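Local coordinates for protein MIF (PDB 4DH4) that belongs to the macrophage migration inhibitory factor family, small alpha/beta proteins that assemble as trimers, at residues C3-P8 against A18-A23; A28-K33 against C74-A79. All blocks are in the same frame, centred on the assembly; numbering follows the deposited sequence.

Overall arrangement
Both contacts draw on helix 13-31, and both segments of contact 1 precede those of contact 2 in the sequence. Contact 1 sets the helix's middle on strand 2-7, an inner strand of the four-stranded mixed sheet; contact 2 sets its C-terminal end against helix 70-88, the second long helix of the subunit. Their centres lie about 14 Å apart and their nearest atoms about 5 Å, without touching. Contact 1 is the deeper: its centre is about 6 Å from the centre of the chain, that of contact 2 about 10 Å. One helix thus packs on the sheet along its middle and on the second helix at its C-terminal end, within a subunit of a three-chain assembly.

Contact 1: residues C3-P8 against A18-A23; sequences CMIFCP and ALLKDA
I5 and L19 meet end on, methyl to methyl: CD1 of I5 lies 3.9 Å from CD2 of L19. The same I5 methyl is 4.0 Å from CG of L19, the branch point of the leucine, so it rests against the fork as well as one of its prongs. A looser third touch comes from the neighbouring residue on the helix, where L20 CD2 stands 4.3 Å from I5 CD1. The isoleucine reaches this far because its CG1 branch is anti to the carbonyl carbon (chi1 -60°) and continues extended through chi2 (165°), which leaves CD1 as the atom that does all the touching.

Helix 13-31 is the crossover of a beta-alpha-beta unit whose strands, 2-7 and 39-44, are adjacent and parallel. The contact packs that crossover helix on its first strand. The nearest CA atoms, those of I5 and L20, are 9.1 Å apart, a spacing bridged by side chains alone.

No hydrogen bond crosses between the segments; the polar links of the backbone run elsewhere. Within the helix A23 N donates to L19 O at 2.8 Å, while on the strand I5 has backbone bonds with G41 and S43 of strand 39-44. Beyond the pair, the I5 side chain also touches Y42 and I60, and L19 packs on A83 and H87 of helix 70-88. L20 packs on R49 of the second subunit.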
ATOM      1  N   CYS A   3       0.597  -2.824  10.457  1.00 15.84           N
ATOM      2  CA  CYS A   3       1.681  -1.866  10.274  1.00 15.72           C
ATOM      3  C   CYS A   3       2.626  -2.373   9.192  1.00 15.70           C
ATOM      4  O   CYS A   3       3.240  -3.432   9.344  1.00 15.57           O
ATOM      5  CB  CYS A   3       2.438  -1.639  11.585  1.00 15.75           C
ATOM      6  SG  CYS A   3       3.973  -0.684  11.393  1.00 18.18           S
ATOM      7  N   MET A   4       2.732  -1.613   8.105  0.50 15.50           N
ATOM      8  CA  MET A   4       3.591  -1.985   6.987  0.50 15.60           C
ATOM      9  C   MET A   4       4.616  -0.902   6.701  0.50 15.39           C
ATOM     10  O   MET A   4       4.258   0.253   6.462  0.50 15.01           O
ATOM     11  CB  MET A   4       2.758  -2.273   5.738  0.50 15.98           C
ATOM     12  CG  MET A   4       1.862  -3.495   5.873  0.50 16.91           C
ATOM     13  SD  MET A   4       2.767  -5.038   6.095  0.50 21.95           S
ATOM     14  CE  MET A   4       3.821  -5.027   4.639  0.50 19.57           C
ATOM     15  N   ILE A   5       5.884  -1.302   6.729  1.00 15.30           N
ATOM     16  CA  ILE A   5       7.024  -0.396   6.557  1.00 15.55           C
ATOM     17  C   ILE A   5       7.609  -0.557   5.150  1.00 15.83           C
ATOM     18  O   ILE A   5       7.972  -1.665   4.743  1.00 15.78           O
ATOM     19  CB  ILE A   5       8.123  -0.721   7.610  1.00 15.37           C
ATOM     20  CG1 ILE A   5       7.570  -0.559   9.033  1.00 15.70           C
ATOM     21  CG2 ILE A   5       9.396   0.125   7.380  1.00 15.11           C
ATOM     22  CD1 ILE A   5       8.429  -1.199  10.116  1.00 15.93           C
ATOM     23  N   PHE A   6       7.685   0.551   4.414  1.00 15.95           N
ATOM     24  CA  PHE A   6       8.234   0.572   3.066  1.00 16.16           C
ATOM     25  C   PHE A   6       9.511   1.401   3.078  1.00 16.12           C
ATOM     26  O   PHE A   6       9.498   2.565   3.480  1.00 15.02           O
ATOM     27  CB  PHE A   6       7.253   1.209   2.082  1.00 16.77           C
ATOM     28  CG  PHE A   6       5.976   0.442   1.897  1.00 17.43           C
ATOM     29  CD1 PHE A   6       4.890   0.655   2.745  1.00 19.19           C
ATOM     30  CD2 PHE A   6       5.847  -0.475   0.855  1.00 18.72           C
ATOM     31  CE1 PHE A   6       3.702  -0.049   2.567  1.00 19.66           C
ATOM     32  CE2 PHE A   6       4.661  -1.188   0.662  1.00 19.52           C
ATOM     33  CZ  PHE A   6       3.587  -0.976   1.521  1.00 19.17           C
ATOM     34  N   CYS A   7      10.609   0.803   2.624  1.00 16.36           N
ATOM     35  CA  CYS A   7      11.914   1.456   2.715  1.00 16.46           C
ATOM     36  C   CYS A   7      12.869   0.865   1.672  1.00 16.88           C
ATOM     37  O   CYS A   7      12.804  -0.330   1.398  1.00 16.44           O
ATOM     38  CB  CYS A   7      12.460   1.269   4.132  1.00 16.45           C
ATOM     39  SG  CYS A   7      14.021   2.074   4.470  1.00 17.01           S
ATOM     40  N   PRO A   8      13.721   1.705   1.052  1.00 17.93           N
ATOM     41  CA  PRO A   8      14.682   1.176   0.071  1.00 18.87           C
ATOM     42  C   PRO A   8      15.840   0.368   0.678  1.00 19.94           C
ATOM     43  O   PRO A   8      16.526  -0.357  -0.054  1.00 20.09           O
ATOM     44  CB  PRO A   8      15.204   2.428  -0.647  1.00 19.13           C
ATOM     45  CG  PRO A   8      14.899   3.568   0.236  1.00 18.97           C
ATOM     46  CD  PRO A   8      13.788   3.176   1.170  1.00 17.56           C
ATOM     47  N   ALA A  18      14.086  -8.061  14.180  1.00 21.97           N
ATOM     48  CA  ALA A  18      14.209  -7.178  15.347  1.00 21.13           C
ATOM     49  C   ALA A  18      13.328  -5.931  15.219  1.00 20.22           C
ATOM     50  O   ALA A  18      12.645  -5.533  16.175  1.00 20.17           O
ATOM     51  CB  ALA A  18      15.665  -6.781  15.567  1.00 21.46           C
ATOM     52  N   LEU A  19      13.348  -5.327  14.033  1.00 18.92           N
ATOM     53  CA  LEU A  19      12.477  -4.198  13.721  1.00 17.87           C
ATOM     54  C   LEU A  19      11.004  -4.546  13.924  1.00 17.46           C
ATOM     55  O   LEU A  19      10.265  -3.808  14.596  1.00 16.81           O
ATOM     56  CB  LEU A  19      12.711  -3.720  12.282  1.00 17.90           C
ATOM     57  CG  LEU A  19      11.841  -2.556  11.790  1.00 17.50           C
ATOM     58  CD1 LEU A  19      12.011  -1.314  12.680  1.00 16.55           C
ATOM     59  CD2 LEU A  19      12.154  -2.242  10.336  1.00 18.27           C
ATOM     60  N   LEU A  20      10.581  -5.665  13.344  1.00 17.04           N
ATOM     61  CA  LEU A  20       9.166  -6.025  13.358  1.00 17.03           C
ATOM     62  C   LEU A  20       8.691  -6.425  14.750  1.00 17.33           C
ATOM     63  O   LEU A  20       7.546  -6.167  15.108  1.00 16.96           O
ATOM     64  CB  LEU A  20       8.843  -7.098  12.313  1.00 17.16           C
ATOM     65  CG  LEU A  20       9.067  -6.732  10.839  1.00 16.38           C
ATOM     66  CD1 LEU A  20       8.745  -7.917   9.946  1.00 17.41           C
ATOM     67  CD2 LEU A  20       8.254  -5.505  10.397  1.00 15.56           C
ATOM     68  N   LYS A  21       9.581  -7.022  15.539  1.00 17.33           N
ATOM     69  CA  LYS A  21       9.292  -7.286  16.950  1.00 18.29           C
ATOM     70  C   LYS A  21       9.072  -6.000  17.738  1.00 18.04           C
ATOM     71  O   LYS A  21       8.175  -5.936  18.578  1.00 18.40           O
ATOM     72  CB  LYS A  21      10.409  -8.109  17.593  1.00 18.48           C
ATOM     73  CG  LYS A  21      10.380  -9.553  17.182  1.00 20.42           C
ATOM     74  CD  LYS A  21      11.480 -10.333  17.871  1.00 22.99           C
ATOM     75  CE  LYS A  21      11.720 -11.662  17.175  1.00 25.43           C
ATOM     76  NZ  LYS A  21      10.525 -12.531  17.184  1.00 27.32           N
ATOM     77  N   ASP A  22       9.898  -4.988  17.478  1.00 18.22           N
ATOM     78  CA  ASP A  22       9.729  -3.674  18.097  1.00 18.24           C
ATOM     79  C   ASP A  22       8.409  -3.055  17.640  1.00 17.82           C
ATOM     80  O   ASP A  22       7.671  -2.492  18.447  1.00 18.04           O
ATOM     81  CB  ASP A  22      10.892  -2.742  17.737  1.00 18.27           C
ATOM     82  CG  ASP A  22      12.141  -2.990  18.582  1.00 20.02           C
ATOM     83  OD1 ASP A  22      13.185  -2.375  18.276  1.00 22.43           O
ATOM     84  OD2 ASP A  22      12.085  -3.783  19.551  1.00 21.21           O
ATOM     85  N   ALA A  23       8.127  -3.167  16.343  1.00 17.41           N
ATOM     86  CA  ALA A  23       6.925  -2.580  15.744  1.00 16.86           C
ATOM     87  C   ALA A  23       5.635  -3.171  16.325  1.00 16.88           C
ATOM     88  O   ALA A  23       4.728  -2.428  16.719  1.00 16.38           O
ATOM     89  CB  ALA A  23       6.957  -2.745  14.236  1.00 16.98           C
TER

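Contact 2: residues A28-K33 against C74-A79; sequences ADALGK and CKIAAA
The C-terminal end of helix 13-31 meets helix 70-88 here, and a Schellman motif closes the first of these helices beside the contact. Its evidence is a bond from K33 N to A28 O of 3.1 Å, a weak one from G32 N to D29 O, and the positive phi (59°) of G32, the C-prime residue.

The two helices approach closely at A30 and I76, whose CA atoms are 6.4 Å apart. A30 presents its single methyl to the flank of the isoleucine: A30 CB lies 3.4 Å from I76 CG1, tighter than usual for two carbons. Further out, I76 CD1 meets L31 CD2 at 3.9 Å and lies equally close to L31 CG, so it sits beside the leucine's branch point. These two side chains cross at about a right angle. With CG1 of I76 anti to its carbonyl carbon (chi1 -65°), one branch serves both partners, CG1 facing the alanine and CD1 the leucine.

On the other flank of A30 comes K75. Its chain leaves the helix with CG anti to the backbone N (chi1 -175°), then bends at chi2, chi3 and chi4; these bends place CE 3.7 Å from A30 CA and 3.8 Å from A30 CB. The alanine is therefore touched by aliphatic carbon from two successive residues of helix 70-88.

I76 also packs on F99 of strand 95-102, and L31 on P1 and S64. A77 and A78 pack on A108 and D111 of the third subunit.

No hydrogen bond crosses between the segments, which are joined mainly by carbon-to-carbon contact: A30, L31 and I76 are apolar, and the exposed K75 brings its CE methylene, the carbon that bears its amino group, against A30. The helix-helix join therefore rests on close fit, above all where A30 CB meets I76 CG1.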
ATOM      1  N   ALA A  28       0.618  -2.723  19.447  1.00 14.50           N
ATOM      2  CA  ALA A  28      -0.254  -3.356  20.451  1.00 15.06           C
ATOM      3  C   ALA A  28      -0.390  -2.504  21.718  1.00 15.41           C
ATOM      4  O   ALA A  28      -1.502  -2.291  22.211  1.00 15.58           O
ATOM      5  CB  ALA A  28       0.241  -4.767  20.792  1.00 14.77           C
ATOM      6  N   ASP A  29       0.742  -2.020  22.233  0.50 15.52           N
ATOM      7  CA  ASP A  29       0.762  -1.192  23.447  0.50 15.74           C
ATOM      8  C   ASP A  29      -0.044   0.099  23.290  0.50 15.64           C
ATOM      9  O   ASP A  29      -0.893   0.406  24.131  0.50 15.61           O
ATOM     10  CB  ASP A  29       2.201  -0.852  23.868  0.50 15.95           C
ATOM     11  CG  ASP A  29       2.984  -2.062  24.370  0.50 17.15           C
ATOM     12  OD1 ASP A  29       4.211  -1.915  24.566  0.50 18.02           O
ATOM     13  OD2 ASP A  29       2.394  -3.149  24.573  0.50 17.69           O
ATOM     14  N   ALA A  30       0.218   0.844  22.214  1.00 15.49           N
ATOM     15  CA  ALA A  30      -0.437   2.155  21.988  1.00 15.05           C
ATOM     16  C   ALA A  30      -1.951   2.057  21.788  1.00 14.72           C
ATOM     17  O   ALA A  30      -2.712   2.908  22.269  1.00 14.71           O
ATOM     18  CB  ALA A  30       0.190   2.863  20.818  1.00 14.79           C
ATOM     19  N   LEU A  31      -2.376   1.014  21.083  1.00 14.32           N
ATOM     20  CA  LEU A  31      -3.788   0.829  20.760  1.00 14.59           C
ATOM     21  C   LEU A  31      -4.540   0.026  21.822  1.00 14.69           C
ATOM     22  O   LEU A  31      -5.771  -0.055  21.787  1.00 14.80           O
ATOM     23  CB  LEU A  31      -3.936   0.182  19.372  1.00 14.13           C
ATOM     24  CG  LEU A  31      -3.372   0.969  18.179  1.00 13.97           C
ATOM     25  CD1 LEU A  31      -3.366   0.125  16.904  1.00 14.65           C
ATOM     26  CD2 LEU A  31      -4.139   2.257  17.949  1.00 14.43           C
ATOM     27  N   GLY A  32      -3.807  -0.562  22.766  1.00 15.04           N
ATOM     28  CA  GLY A  32      -4.416  -1.421  23.782  1.00 15.47           C
ATOM     29  C   GLY A  32      -5.140  -2.604  23.159  1.00 15.82           C
ATOM     30  O   GLY A  32      -6.257  -2.929  23.554  1.00 15.64           O
ATOM     31  N   LYS A  33      -4.502  -3.231  22.171  1.00 16.46           N
ATOM     32  CA  LYS A  33      -5.064  -4.405  21.496  1.00 17.33           C
ATOM     33  C   LYS A  33      -4.132  -5.604  21.671  1.00 17.16           C
ATOM     34  O   LYS A  33      -2.918  -5.429  21.816  1.00 16.31           O
ATOM     35  CB  LYS A  33      -5.307  -4.123  20.004  1.00 17.53           C
ATOM     36  CG  LYS A  33      -6.305  -2.995  19.735  1.00 19.83           C
ATOM     37  CD  LYS A  33      -6.978  -3.154  18.387  1.00 23.02           C
ATOM     38  CE  LYS A  33      -8.141  -2.181  18.234  1.00 25.42           C
ATOM     39  NZ  LYS A  33      -9.210  -2.772  17.399  1.00 26.23           N
ATOM     40  N   CYS A  74       0.573   9.913  17.311  0.50 15.47           N
ATOM     41  CA  CYS A  74       1.863  10.489  17.670  0.50 15.81           C
ATOM     42  C   CYS A  74       2.742   9.511  18.456  0.50 15.78           C
ATOM     43  O   CYS A  74       3.943   9.412  18.202  0.50 15.58           O
ATOM     44  CB  CYS A  74       1.670  11.784  18.452  0.50 15.95           C
ATOM     45  SG  CYS A  74       3.149  12.793  18.488  0.50 16.61           S
ATOM     46  N   LYS A  75       2.138   8.794  19.405  1.00 16.00           N
ATOM     47  CA  LYS A  75       2.841   7.773  20.178  1.00 15.74           C
ATOM     48  C   LYS A  75       3.407   6.669  19.288  1.00 15.07           C
ATOM     49  O   LYS A  75       4.582   6.305  19.417  1.00 14.61           O
ATOM     50  CB  LYS A  75       1.912   7.182  21.237  1.00 16.38           C
ATOM     51  CG  LYS A  75       2.591   6.199  22.165  1.00 18.38           C
ATOM     52  CD  LYS A  75       1.970   6.243  23.554  1.00 23.98           C
ATOM     53  CE  LYS A  75       0.899   5.196  23.695  1.00 26.26           C
ATOM     54  NZ  LYS A  75       1.016   4.486  25.052  1.00 28.61           N
ATOM     55  N   ILE A  76       2.569   6.154  18.383  1.00 13.98           N
ATOM     56  CA  ILE A  76       2.971   5.097  17.450  1.00 14.08           C
ATOM     57  C   ILE A  76       4.068   5.578  16.496  1.00 14.21           C
ATOM     58  O   ILE A  76       5.061   4.876  16.274  1.00 14.03           O
ATOM     59  CB  ILE A  76       1.747   4.520  16.661  1.00 13.75           C
ATOM     60  CG1 ILE A  76       0.781   3.807  17.615  1.00 14.18           C
ATOM     61  CG2 ILE A  76       2.195   3.554  15.566  1.00 13.72           C
ATOM     62  CD1 ILE A  76      -0.615   3.501  17.007  1.00 14.34           C
ATOM     63  N   ALA A  77       3.898   6.778  15.947  1.00 14.40           N
ATOM     64  CA  ALA A  77       4.889   7.336  15.028  1.00 15.21           C
ATOM     65  C   ALA A  77       6.250   7.542  15.706  1.00 15.69           C
ATOM     66  O   ALA A  77       7.292   7.257  15.110  1.00 16.30           O
ATOM     67  CB  ALA A  77       4.385   8.634  14.423  1.00 15.09           C
ATOM     68  N   ALA A  78       6.230   8.022  16.949  1.00 16.01           N
ATOM     69  CA  ALA A  78       7.458   8.223  17.731  1.00 16.60           C
ATOM     70  C   ALA A  78       8.209   6.905  17.899  1.00 16.87           C
ATOM     71  O   ALA A  78       9.421   6.837  17.713  1.00 17.45           O
ATOM     72  CB  ALA A  78       7.125   8.821  19.091  1.00 16.86           C
ATOM     73  N   ALA A  79       7.467   5.854  18.223  1.00 16.67           N
ATOM     74  CA  ALA A  79       8.045   4.550  18.489  1.00 16.54           C
ATOM     75  C   ALA A  79       8.531   3.868  17.213  1.00 16.52           C
ATOM     76  O   ALA A  79       9.592   3.241  17.208  1.00 16.58           O
ATOM     77  CB  ALA A  79       7.041   3.678  19.216  1.00 16.51           C
TER